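Local coordinates for protein 6-phosphogluconate dehydratase (Shewanella oneidensis, PDB 2GP4) that catalyses the dehydration of 6-phosphogluconate to 2-keto-3-deoxy-6-phosphogluconate, a step of the Entner-Doudoroff pathway, and is captured here without its iron-sulfur cluster, at residues T546-A549 with I550-G553; G258-L261 with P262-F266. All blocks are in the same frame, centred on the assembly; numbering follows the deposited sequence.

Contact 1. Residues T546-A549 with I550-G553; sequences TPEA and IDGG
The carbonyl of Glu548 draws the chain into a tight loop at the end of strand 541-546, in the C-terminal part of the dehydratase: Gly553 N donates to Glu548 O over 3.0 Å at an N-H...O angle of 152°. Asp551 N makes a weak bond to the same oxygen. One residue on, Gly552 N donates a hydrogen bond to Ala549 O from well above the carbonyl plane. Two waters span the turn. One takes the N-H of Glu548 and donates to Asp551 OD2 over 2.7 Å; the other takes Ile550 N and donates to Glu548 OE2. Lys500 serves both acids in different ways: NZ forms a salt bridge with Asp551 OD2, and its backbone N donates to Glu548 OE1. The two carboxylates, 89° apart in plane, are 4.0 Å apart from Glu548 OE1 to Asp551 OD2. With chi1 at 67°, Glu548 CG sits between the backbone N and the carbonyl carbon, and the extended chain runs alongside Ile550, which also touches helix 499-502; Ile550 CG1 lies 3.5 Å from Glu548 OE2. Gly553 CA packs directly on Pro547 O, 3.3 Å away in a C-H...O contact. The ammonium group of Lys500 and the water donors would be expected to ease the repulsion between the carboxylates.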
loop_
_atom_site.group_PDB
_atom_site.type_symbol
_atom_site.label_atom_id
_atom_site.label_comp_id
_atom_site.label_asym_id
_atom_site.label_seq_id
_atom_site.Cartn_x
_atom_site.Cartn_y
_atom_site.Cartn_z
ATOM N N THR A 546 -4.203 10.643 -14.160
ATOM C CA THR A 546 -4.110 11.963 -13.580
ATOM C C THR A 546 -3.573 12.919 -14.646
ATOM O O THR A 546 -2.628 12.569 -15.373
ATOM C CB THR A 546 -3.197 11.936 -12.329
ATOM O OG1 THR A 546 -3.707 10.973 -11.394
ATOM C CG2 THR A 546 -3.131 13.305 -11.647
ATOM N N PRO A 547 -4.181 14.123 -14.758
ATOM C CA PRO A 547 -5.332 14.624 -13.981
ATOM C C PRO A 547 -6.619 13.838 -14.233
ATOM O O PRO A 547 -6.857 13.387 -15.357
ATOM C CB PRO A 547 -5.491 16.071 -14.477
ATOM C CG PRO A 547 -4.180 16.424 -15.084
ATOM C CD PRO A 547 -3.701 15.141 -15.710
ATOM N N GLU A 548 -7.428 13.661 -13.191
ATOM C CA GLU A 548 -8.716 12.983 -13.325
ATOM C C GLU A 548 -9.681 13.804 -14.185
ATOM O O GLU A 548 -9.386 14.957 -14.525
ATOM C CB GLU A 548 -9.324 12.625 -11.956
ATOM C CG GLU A 548 -9.757 13.781 -11.063
ATOM C CD GLU A 548 -10.482 13.290 -9.807
ATOM O OE1 GLU A 548 -9.854 13.235 -8.723
ATOM O OE2 GLU A 548 -11.681 12.937 -9.899
ATOM N N ALA A 549 -10.812 13.201 -14.554
ATOM C CA ALA A 549 -11.765 13.839 -15.467
ATOM C C ALA A 549 -12.210 15.221 -14.979
ATOM O O ALA A 549 -12.071 16.206 -15.707
ATOM C CB ALA A 549 -12.966 12.930 -15.729
ATOM N N ILE A 550 -12.703 15.299 -13.746
ATOM C CA ILE A 550 -13.200 16.569 -13.197
ATOM C C ILE A 550 -12.096 17.575 -12.828
ATOM O O ILE A 550 -12.390 18.723 -12.488
ATOM C CB ILE A 550 -14.181 16.371 -12.002
ATOM C CG1 ILE A 550 -13.464 15.800 -10.774
ATOM C CG2 ILE A 550 -15.395 15.521 -12.425
ATOM C CD1 ILE A 550 -14.179 16.102 -9.478
ATOM N N ASP A 551 -10.837 17.143 -12.894
ATOM C CA ASP A 551 -9.705 18.058 -12.760
ATOM C C ASP A 551 -9.247 18.608 -14.119
ATOM O O ASP A 551 -8.258 19.332 -14.201
ATOM C CB ASP A 551 -8.538 17.393 -12.021
ATOM C CG ASP A 551 -8.565 17.656 -10.520
ATOM O OD1 ASP A 551 -8.883 18.795 -10.117
ATOM O OD2 ASP A 551 -8.252 16.729 -9.740
ATOM N N GLY A 552 -9.973 18.257 -15.178
ATOM C CA GLY A 552 -9.701 18.773 -16.520
ATOM C C GLY A 552 -8.750 17.916 -17.331
ATOM O O GLY A 552 -8.243 18.350 -18.362
ATOM N N GLY A 553 -8.508 16.696 -16.862
ATOM C CA GLY A 553 -7.616 15.768 -17.551
ATOM C C GLY A 553 -8.152 15.367 -18.910
ATOM O O GLY A 553 -9.372 15.258 -19.105
HETATM O O HOH W 1 -6.424 15.061 -10.824
HETATM O O HOH W 2 -12.734 12.838 -12.393
#

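Contact 2. Residues G258-L261 with P262-F266; sequences GLQL and PGSSF
Leu261 O is the shared acceptor of this turn, taking two hydrogen bonds from Ser264. The backbone bond, from Ser264 N over 3.1 Å with an N-H...O angle of 147°, closes a type II beta turn running from Leu261 to Ser264, with Pro262 and Gly263 at its corners; Gly263 has the positive phi expected at the third position. The hydroxyl bond is shorter, Ser264 OG to Leu261 O at 2.7 Å, and lies nearer the carbonyl plane, 18° from it, whereas the amide N stands farther out. A chi1 of 65° sets OG between the backbone N and the carbonyl carbon, from where it reaches back to that oxygen.

The amide of Gln260 forms a second group: the side chain extends beyond CG past the serine hydroxyl, its CB 3.9 Å from Ser264 OG, and brings NE2 within 3.2 Å of Ser265 CB. The amide's firm partner is Glu255 OE2, which Ser265 OG also reaches by a weak bond.

Apolar packing is local: Leu261 CB lies 3.7 Å from Pro262 CD, and 3.9 Å from Ser264 CB.

Helix 252-256 ends just before this loop, where Gly258 completes a Schellman motif, and its Glu255 also accepts from Gly263 N. Leu261 packs on Leu194 of strand 193-195 and Met280 of helix 272-287, while Pro262 O bonds Trp414 of strand 411-416.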
loop_
_atom_site.group_PDB
_atom_site.type_symbol
_atom_site.label_atom_id
_atom_site.label_comp_id
_atom_site.label_asym_id
_atom_site.label_seq_id
_atom_site.Cartn_x
_atom_site.Cartn_y
_atom_site.Cartn_z
ATOM N N GLY A 258 10.241 -1.574 10.159
ATOM C CA GLY A 258 10.637 -1.701 11.557
ATOM C C GLY A 258 9.758 -0.924 12.516
ATOM O O GLY A 258 10.248 -0.344 13.483
ATOM N N LEU A 259 8.457 -0.917 12.239
ATOM C CA LEU A 259 7.500 -0.138 13.018
ATOM C C LEU A 259 6.722 -0.980 14.030
ATOM O O LEU A 259 5.929 -0.456 14.806
ATOM C CB LEU A 259 6.555 0.627 12.080
ATOM C CG LEU A 259 6.666 2.156 11.928
ATOM C CD1 LEU A 259 7.934 2.765 12.512
ATOM C CD2 LEU A 259 6.496 2.551 10.465
ATOM N N GLN A 260 6.961 -2.287 14.008
ATOM C CA GLN A 260 6.413 -3.209 14.998
ATOM C C GLN A 260 7.447 -4.288 15.304
ATOM O O GLN A 260 8.393 -4.464 14.543
ATOM C CB GLN A 260 5.108 -3.837 14.500
ATOM C CG GLN A 260 5.190 -4.457 13.107
ATOM C CD GLN A 260 3.863 -5.018 12.621
ATOM O OE1 GLN A 260 2.806 -4.410 12.797
ATOM N NE2 GLN A 260 3.921 -6.182 11.991
ATOM N N LEU A 261 7.267 -4.998 16.415
ATOM C CA LEU A 261 8.160 -6.099 16.789
ATOM C C LEU A 261 8.282 -7.157 15.688
ATOM O O LEU A 261 7.286 -7.514 15.065
ATOM C CB LEU A 261 7.703 -6.742 18.103
ATOM C CG LEU A 261 8.337 -6.328 19.440
ATOM C CD1 LEU A 261 8.906 -4.916 19.451
ATOM C CD2 LEU A 261 7.335 -6.516 20.572
ATOM N N PRO A 262 9.514 -7.638 15.433
ATOM C CA PRO A 262 9.765 -8.683 14.435
ATOM C C PRO A 262 8.855 -9.903 14.603
ATOM O O PRO A 262 8.751 -10.459 15.702
ATOM C CB PRO A 262 11.221 -9.069 14.692
ATOM C CG PRO A 262 11.829 -7.862 15.280
ATOM C CD PRO A 262 10.763 -7.195 16.083
ATOM N N GLY A 263 8.193 -10.286 13.514
ATOM C CA GLY A 263 7.320 -11.452 13.482
ATOM C C GLY A 263 6.072 -11.362 14.338
ATOM O O GLY A 263 5.429 -12.375 14.599
ATOM N N SER A 264 5.713 -10.156 14.764
ATOM C CA SER A 264 4.567 -9.974 15.657
ATOM C C SER A 264 3.192 -10.020 14.973
ATOM O O SER A 264 2.189 -10.292 15.632
ATOM C CB SER A 264 4.707 -8.678 16.458
ATOM O OG SER A 264 4.656 -7.558 15.597
ATOM N N SER A 265 3.145 -9.759 13.670
ATOM C CA SER A 265 1.870 -9.660 12.956
ATOM C C SER A 265 1.237 -11.005 12.581
ATOM O O SER A 265 0.066 -11.056 12.197
ATOM C CB SER A 265 1.998 -8.759 11.715
ATOM O OG SER A 265 3.137 -9.072 10.938
ATOM N N PHE A 266 1.999 -12.085 12.710
ATOM C CA PHE A 266 1.538 -13.400 12.266
ATOM C C PHE A 266 1.163 -14.340 13.394
ATOM O O PHE A 266 0.818 -15.496 13.150
ATOM C CB PHE A 266 2.586 -14.053 11.367
ATOM C CG PHE A 266 2.881 -13.264 10.139
ATOM C CD1 PHE A 266 2.033 -13.328 9.038
ATOM C CD2 PHE A 266 3.989 -12.431 10.090
ATOM C CE1 PHE A 266 2.299 -12.587 7.904
ATOM C CE2 PHE A 266 4.261 -11.687 8.961
ATOM C CZ PHE A 266 3.414 -11.767 7.863
#

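Each contact is a local turn within its own continuous segment, and the two lie about 39 Å apart between centres, on opposite sides of the chain's centre, one in the N-terminal and one in the C-terminal family region. Contact 1 is partly buried and starts at the end of strand 541-546 of the mixed sheet; contact 2 is buried, in the loop that links helices 252-256 and 272-287. They share no structural element. Each uses a backbone carbonyl as a double acceptor, yet from different donors: two main-chain amides, one of them weak, in 546-553, against an amide and a hydroxyl of one serine in 258-266. Water and paired acids mark the more open site, whereas the buried one joins leucine and proline packing to serine and glutamine groups, with the charged Glu255 supplied by the neighbouring helix.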